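Local coordinates for repeat Five Residue (Rfr) protein or pentapeptide repeat protein (Cyanothece, PDB 2O6W) that is of unknown function but folds as a pentapeptide-repeat right-handed quadrilateral beta helix of stacked coils, at residues A[62-76]-A[82-96]. Sequence-based numbering, arbitrary orientation.
Sequences NLSNANLYQSDLSSI and ILVETNLSETDLENA
N67 and N87 both hold CG anti to the backbone N (chi1 178° for N67), which lays their amides side by side with planes 9° apart; N87 ND2 bonds weakly to N67 OD1 at 2.9 Å. N87 OD1, turned along its own chain, accepts from S89 N, which closes an Asx turn from above the carbonyl plane, and S89 OG adds a second bond in that plane, on a lone pair; together they fix the amide's rotation. N62 has the same first torsion, and its OD1 takes S64 N and S64 OG while its amide packs against I82, ND2 lying 3.7 Å from I82 CD1. With an alanine here in place of N62 the acceptor that grips S64 twice is gone, which is likely to let the S64 hydroxyl turn and to leave the I82 side chain with less to pack on.

On the interior, L68 and L88 lie alongside each other and point the same way, CD1 of L68 meeting CD2 of L88 at 3.5 Å; farther along, L73 CB reaches L93 CD2 at 3.7 Å. Either side of L68 and L88 the backbones bond from coil to coil: N87 N gives to A66 O and Q70 N to S89 O, both nearly straight, the second at 178°. Single bridges join N62 with I82, N67 with N87 and D72 with D92, a spacing of five residues that matches the pentapeptide repeat, and type II turns intervene. On the outer side Q70 NE2 donates to E90 OE2 at 3.1 Å, and the S89 hydroxyl sits at the edge of the Y69 ring.

These are consecutive coils of the beta helix. N67 ND2, Q70 OE1 and S71 OG hydrogen-bond to N24, R27 and E28 of the preceding coil, K33 forms salt bridges with D92 and E94, and L83 packs on L103 of the following coil.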
loop_
_atom_site.group_PDB
_atom_site.type_symbol
_atom_site.label_atom_id
_atom_site.label_comp_id
_atom_site.label_asym_id
_atom_site.label_seq_id
_atom_site.Cartn_x
_atom_site.Cartn_y
_atom_site.Cartn_z
ATOM N N ASN A 62 9.941 -3.796 -4.103
ATOM C CA ASN A 62 10.551 -2.484 -3.973
ATOM C C ASN A 62 9.699 -1.516 -4.790
ATOM O O ASN A 62 9.639 -1.613 -6.013
ATOM C CB ASN A 62 11.984 -2.478 -4.506
ATOM C CG ASN A 62 12.756 -1.229 -4.085
ATOM O OD1 ASN A 62 12.209 -0.122 -4.044
ATOM N ND2 ASN A 62 14.033 -1.400 -3.789
ATOM N N LEU A 63 9.043 -0.591 -4.097
ATOM C CA LEU A 63 8.185 0.391 -4.726
ATOM C C LEU A 63 8.684 1.807 -4.460
ATOM O O LEU A 63 7.950 2.781 -4.628
ATOM C CB LEU A 63 6.755 0.228 -4.205
ATOM C CG LEU A 63 5.949 -0.934 -4.796
ATOM C CD1 LEU A 63 4.862 -1.386 -3.828
ATOM C CD2 LEU A 63 5.344 -0.491 -6.113
ATOM N N SER A 64 9.942 1.913 -4.043
ATOM C CA SER A 64 10.568 3.201 -3.737
ATOM C C SER A 64 10.319 4.289 -4.787
ATOM O O SER A 64 10.527 4.075 -5.974
ATOM C CB SER A 64 12.079 3.010 -3.569
ATOM O OG SER A 64 12.362 2.196 -2.439
ATOM N N ASN A 65 9.861 5.453 -4.339
ATOM C CA ASN A 65 9.624 6.568 -5.246
ATOM C C ASN A 65 8.538 6.290 -6.272
ATOM O O ASN A 65 8.405 7.018 -7.259
ATOM C CB ASN A 65 10.928 6.922 -5.971
ATOM C CG ASN A 65 12.015 7.372 -5.017
ATOM O OD1 ASN A 65 11.975 8.489 -4.496
ATOM N ND2 ASN A 65 12.981 6.503 -4.765
ATOM N N ALA A 66 7.766 5.229 -6.060
ATOM C CA ALA A 66 6.687 4.912 -6.991
ATOM C C ALA A 66 5.493 5.790 -6.650
ATOM O O ALA A 66 5.397 6.301 -5.541
ATOM C CB ALA A 66 6.303 3.451 -6.882
ATOM N N ASN A 67 4.597 5.978 -7.610
ATOM C CA ASN A 67 3.408 6.785 -7.378
ATOM C C ASN A 67 2.145 5.927 -7.314
ATOM O O ASN A 67 1.723 5.342 -8.320
ATOM C CB ASN A 67 3.243 7.840 -8.475
ATOM C CG ASN A 67 1.987 8.666 -8.285
ATOM O OD1 ASN A 67 1.552 8.887 -7.150
ATOM N ND2 ASN A 67 1.406 9.140 -9.381
ATOM N N LEU A 68 1.542 5.857 -6.132
ATOM C CA LEU A 68 0.322 5.070 -5.943
ATOM C C LEU A 68 -0.842 5.948 -5.492
ATOM O O LEU A 68 -1.827 5.464 -4.939
ATOM C CB LEU A 68 0.575 3.964 -4.917
ATOM C CG LEU A 68 1.650 2.970 -5.376
ATOM C CD1 LEU A 68 2.075 2.061 -4.228
ATOM C CD2 LEU A 68 1.104 2.159 -6.534
ATOM N N TYR A 69 -0.712 7.246 -5.752
ATOM C CA TYR A 69 -1.731 8.230 -5.395
ATOM C C TYR A 69 -3.160 7.741 -5.652
ATOM O O TYR A 69 -3.481 7.288 -6.748
ATOM C CB TYR A 69 -1.483 9.533 -6.163
ATOM C CG TYR A 69 -2.516 10.598 -5.896
ATOM C CD1 TYR A 69 -2.656 11.157 -4.630
ATOM C CD2 TYR A 69 -3.365 11.040 -6.909
ATOM C CE1 TYR A 69 -3.620 12.129 -4.379
ATOM C CE2 TYR A 69 -4.329 12.009 -6.669
ATOM C CZ TYR A 69 -4.454 12.551 -5.403
ATOM O OH TYR A 69 -5.412 13.512 -5.162
ATOM N N GLN A 70 -3.998 7.839 -4.622
ATOM C CA GLN A 70 -5.404 7.434 -4.677
ATOM C C GLN A 70 -5.673 6.002 -5.103
ATOM O O GLN A 70 -6.751 5.701 -5.594
ATOM C CB GLN A 70 -6.195 8.370 -5.592
ATOM C CG GLN A 70 -6.351 9.768 -5.053
ATOM C CD GLN A 70 -7.368 10.575 -5.841
ATOM O OE1 GLN A 70 -7.320 10.629 -7.070
ATOM N NE2 GLN A 70 -8.291 11.215 -5.133
ATOM N N SER A 71 -4.699 5.120 -4.926
ATOM C CA SER A 71 -4.877 3.722 -5.293
ATOM C C SER A 71 -5.514 2.927 -4.150
ATOM O O SER A 71 -5.336 3.255 -2.975
ATOM C CB SER A 71 -3.528 3.099 -5.652
ATOM O OG SER A 71 -3.151 3.421 -6.980
ATOM N N ASP A 72 -6.274 1.893 -4.494
ATOM C CA ASP A 72 -6.898 1.047 -3.483
ATOM C C ASP A 72 -5.902 -0.084 -3.211
ATOM O O ASP A 72 -5.527 -0.825 -4.123
ATOM C CB ASP A 72 -8.221 0.458 -4.003
ATOM C CG ASP A 72 -9.014 -0.284 -2.917
ATOM O OD1 ASP A 72 -8.390 -0.907 -2.018
ATOM O OD2 ASP A 72 -10.269 -0.264 -2.973
ATOM N N LEU A 73 -5.480 -0.210 -1.957
ATOM C CA LEU A 73 -4.530 -1.241 -1.560
ATOM C C LEU A 73 -5.084 -2.013 -0.362
ATOM O O LEU A 73 -4.328 -2.580 0.431
ATOM C CB LEU A 73 -3.188 -0.595 -1.181
ATOM C CG LEU A 73 -2.591 0.372 -2.218
ATOM C CD1 LEU A 73 -1.321 1.026 -1.678
ATOM C CD2 LEU A 73 -2.303 -0.380 -3.499
ATOM N N SER A 74 -6.404 -2.039 -0.230
ATOM C CA SER A 74 -7.020 -2.724 0.898
ATOM C C SER A 74 -6.612 -4.193 1.023
ATOM O O SER A 74 -6.643 -4.943 0.052
ATOM C CB SER A 74 -8.556 -2.588 0.840
ATOM O OG SER A 74 -9.085 -2.987 -0.411
ATOM N N SER A 75 -6.205 -4.578 2.232
ATOM C CA SER A 75 -5.791 -5.947 2.537
ATOM C C SER A 75 -4.553 -6.402 1.770
ATOM O O SER A 75 -4.253 -7.596 1.712
ATOM C CB SER A 75 -6.942 -6.918 2.260
ATOM O OG SER A 75 -8.069 -6.598 3.063
ATOM N N ILE A 76 -3.827 -5.456 1.195
ATOM C CA ILE A 76 -2.632 -5.792 0.439
ATOM C C ILE A 76 -1.522 -6.304 1.351
ATOM O O ILE A 76 -1.463 -5.954 2.535
ATOM C CB ILE A 76 -2.111 -4.568 -0.332
ATOM C CG1 ILE A 76 -1.263 -5.024 -1.519
ATOM C CG2 ILE A 76 -1.282 -3.696 0.593
ATOM C CD1 ILE A 76 -1.059 -3.945 -2.548
ATOM N N ILE A 82 9.846 -2.484 0.428
ATOM C CA ILE A 82 10.619 -1.247 0.452
ATOM C C ILE A 82 9.764 -0.171 -0.211
ATOM O O ILE A 82 9.435 -0.271 -1.395
ATOM C CB ILE A 82 11.956 -1.418 -0.320
ATOM C CG1 ILE A 82 12.762 -2.561 0.313
ATOM C CG2 ILE A 82 12.751 -0.116 -0.310
ATOM C CD1 ILE A 82 13.983 -2.966 -0.464
ATOM N N LEU A 83 9.408 0.854 0.559
ATOM C CA LEU A 83 8.570 1.937 0.065
ATOM C C LEU A 83 9.165 3.301 0.412
ATOM O O LEU A 83 8.468 4.186 0.907
ATOM C CB LEU A 83 7.168 1.811 0.674
ATOM C CG LEU A 83 6.521 0.432 0.534
ATOM C CD1 LEU A 83 5.278 0.332 1.384
ATOM C CD2 LEU A 83 6.189 0.181 -0.921
ATOM N N VAL A 84 10.453 3.468 0.141
ATOM C CA VAL A 84 11.143 4.717 0.436
ATOM C C VAL A 84 10.692 5.865 -0.463
ATOM O O VAL A 84 10.806 5.787 -1.683
ATOM C CB VAL A 84 12.676 4.532 0.300
ATOM C CG1 VAL A 84 13.388 5.870 0.429
ATOM C CG2 VAL A 84 13.168 3.566 1.368
ATOM N N GLU A 85 10.184 6.930 0.150
ATOM C CA GLU A 85 9.721 8.101 -0.584
ATOM C C GLU A 85 8.605 7.775 -1.569
ATOM O O GLU A 85 8.452 8.446 -2.587
ATOM C CB GLU A 85 10.885 8.748 -1.335
ATOM C CG GLU A 85 11.867 9.481 -0.441
ATOM C CD GLU A 85 13.188 9.777 -1.139
ATOM O OE1 GLU A 85 13.179 10.429 -2.208
ATOM O OE2 GLU A 85 14.243 9.351 -0.614
ATOM N N THR A 86 7.823 6.749 -1.261
ATOM C CA THR A 86 6.723 6.342 -2.122
ATOM C C THR A 86 5.527 7.259 -1.902
ATOM O O THR A 86 5.285 7.711 -0.780
ATOM C CB THR A 86 6.293 4.888 -1.808
ATOM O OG1 THR A 86 7.390 4.000 -2.055
ATOM C CG2 THR A 86 5.099 4.475 -2.659
ATOM N N ASN A 87 4.779 7.548 -2.962
ATOM C CA ASN A 87 3.599 8.392 -2.808
ATOM C C ASN A 87 2.374 7.524 -2.522
ATOM O O ASN A 87 1.779 6.962 -3.442
ATOM C CB ASN A 87 3.340 9.234 -4.063
ATOM C CG ASN A 87 2.146 10.177 -3.898
ATOM O OD1 ASN A 87 1.626 10.352 -2.794
ATOM N ND2 ASN A 87 1.719 10.793 -4.990
ATOM N N LEU A 88 2.005 7.417 -1.249
ATOM C CA LEU A 88 0.841 6.625 -0.855
ATOM C C LEU A 88 -0.291 7.516 -0.364
ATOM O O LEU A 88 -1.157 7.060 0.379
ATOM C CB LEU A 88 1.207 5.639 0.260
ATOM C CG LEU A 88 2.277 4.610 -0.100
ATOM C CD1 LEU A 88 2.807 3.944 1.150
ATOM C CD2 LEU A 88 1.696 3.594 -1.074
ATOM N N SER A 89 -0.292 8.785 -0.764
ATOM C CA SER A 89 -1.344 9.687 -0.305
ATOM C C SER A 89 -2.727 9.325 -0.847
ATOM O O SER A 89 -2.882 8.913 -1.999
ATOM C CB SER A 89 -1.005 11.145 -0.644
ATOM O OG SER A 89 -0.771 11.313 -2.026
ATOM N N GLU A 90 -3.723 9.472 0.019
ATOM C CA GLU A 90 -5.113 9.163 -0.292
ATOM C C GLU A 90 -5.324 7.733 -0.776
ATOM O O GLU A 90 -6.246 7.455 -1.539
ATOM C CB GLU A 90 -5.662 10.164 -1.306
ATOM C CG GLU A 90 -5.572 11.584 -0.800
ATOM C CD GLU A 90 -6.516 12.537 -1.504
ATOM O OE1 GLU A 90 -6.409 13.758 -1.242
ATOM O OE2 GLU A 90 -7.367 12.071 -2.302
ATOM N N THR A 91 -4.467 6.822 -0.332
ATOM C CA THR A 91 -4.618 5.425 -0.706
ATOM C C THR A 91 -5.464 4.715 0.343
ATOM O O THR A 91 -5.584 5.171 1.483
ATOM C CB THR A 91 -3.260 4.686 -0.794
ATOM O OG1 THR A 91 -2.551 4.810 0.452
ATOM C CG2 THR A 91 -2.430 5.246 -1.937
ATOM N N ASP A 92 -6.060 3.597 -0.045
ATOM C CA ASP A 92 -6.861 2.825 0.891
ATOM C C ASP A 92 -5.970 1.654 1.312
ATOM O O ASP A 92 -5.726 0.744 0.527
ATOM C CB ASP A 92 -8.142 2.319 0.212
ATOM C CG ASP A 92 -9.096 1.633 1.186
ATOM O OD1 ASP A 92 -8.627 1.135 2.231
ATOM O OD2 ASP A 92 -10.318 1.574 0.901
ATOM N N LEU A 93 -5.458 1.697 2.539
ATOM C CA LEU A 93 -4.605 0.629 3.051
ATOM C C LEU A 93 -5.283 -0.120 4.203
ATOM O O LEU A 93 -4.621 -0.637 5.101
ATOM C CB LEU A 93 -3.253 1.201 3.503
ATOM C CG LEU A 93 -2.227 1.340 2.367
ATOM C CD1 LEU A 93 -1.154 2.363 2.705
ATOM C CD2 LEU A 93 -1.608 -0.028 2.094
ATOM N N GLU A 94 -6.611 -0.180 4.172
ATOM C CA GLU A 94 -7.346 -0.868 5.219
ATOM C C GLU A 94 -6.972 -2.346 5.311
ATOM O O GLU A 94 -6.917 -3.046 4.304
ATOM C CB GLU A 94 -8.850 -0.727 5.004
ATOM C CG GLU A 94 -9.663 -1.442 6.068
ATOM C CD GLU A 94 -11.050 -0.858 6.256
ATOM O OE1 GLU A 94 -11.811 -1.416 7.075
ATOM O OE2 GLU A 94 -11.378 0.157 5.598
ATOM N N ASN A 95 -6.707 -2.797 6.537
ATOM C CA ASN A 95 -6.332 -4.180 6.823
ATOM C C ASN A 95 -5.108 -4.616 6.042
ATOM O O ASN A 95 -4.899 -5.803 5.799
ATOM C CB ASN A 95 -7.494 -5.132 6.518
ATOM C CG ASN A 95 -8.762 -4.741 7.240
ATOM O OD1 ASN A 95 -8.754 -4.507 8.456
ATOM N ND2 ASN A 95 -9.863 -4.666 6.502
ATOM N N ALA A 96 -4.293 -3.652 5.644
ATOM C CA ALA A 96 -3.100 -3.975 4.890
ATOM C C ALA A 96 -2.038 -4.543 5.816
ATOM O O ALA A 96 -2.048 -4.302 7.022
ATOM C CB ALA A 96 -2.577 -2.742 4.199
#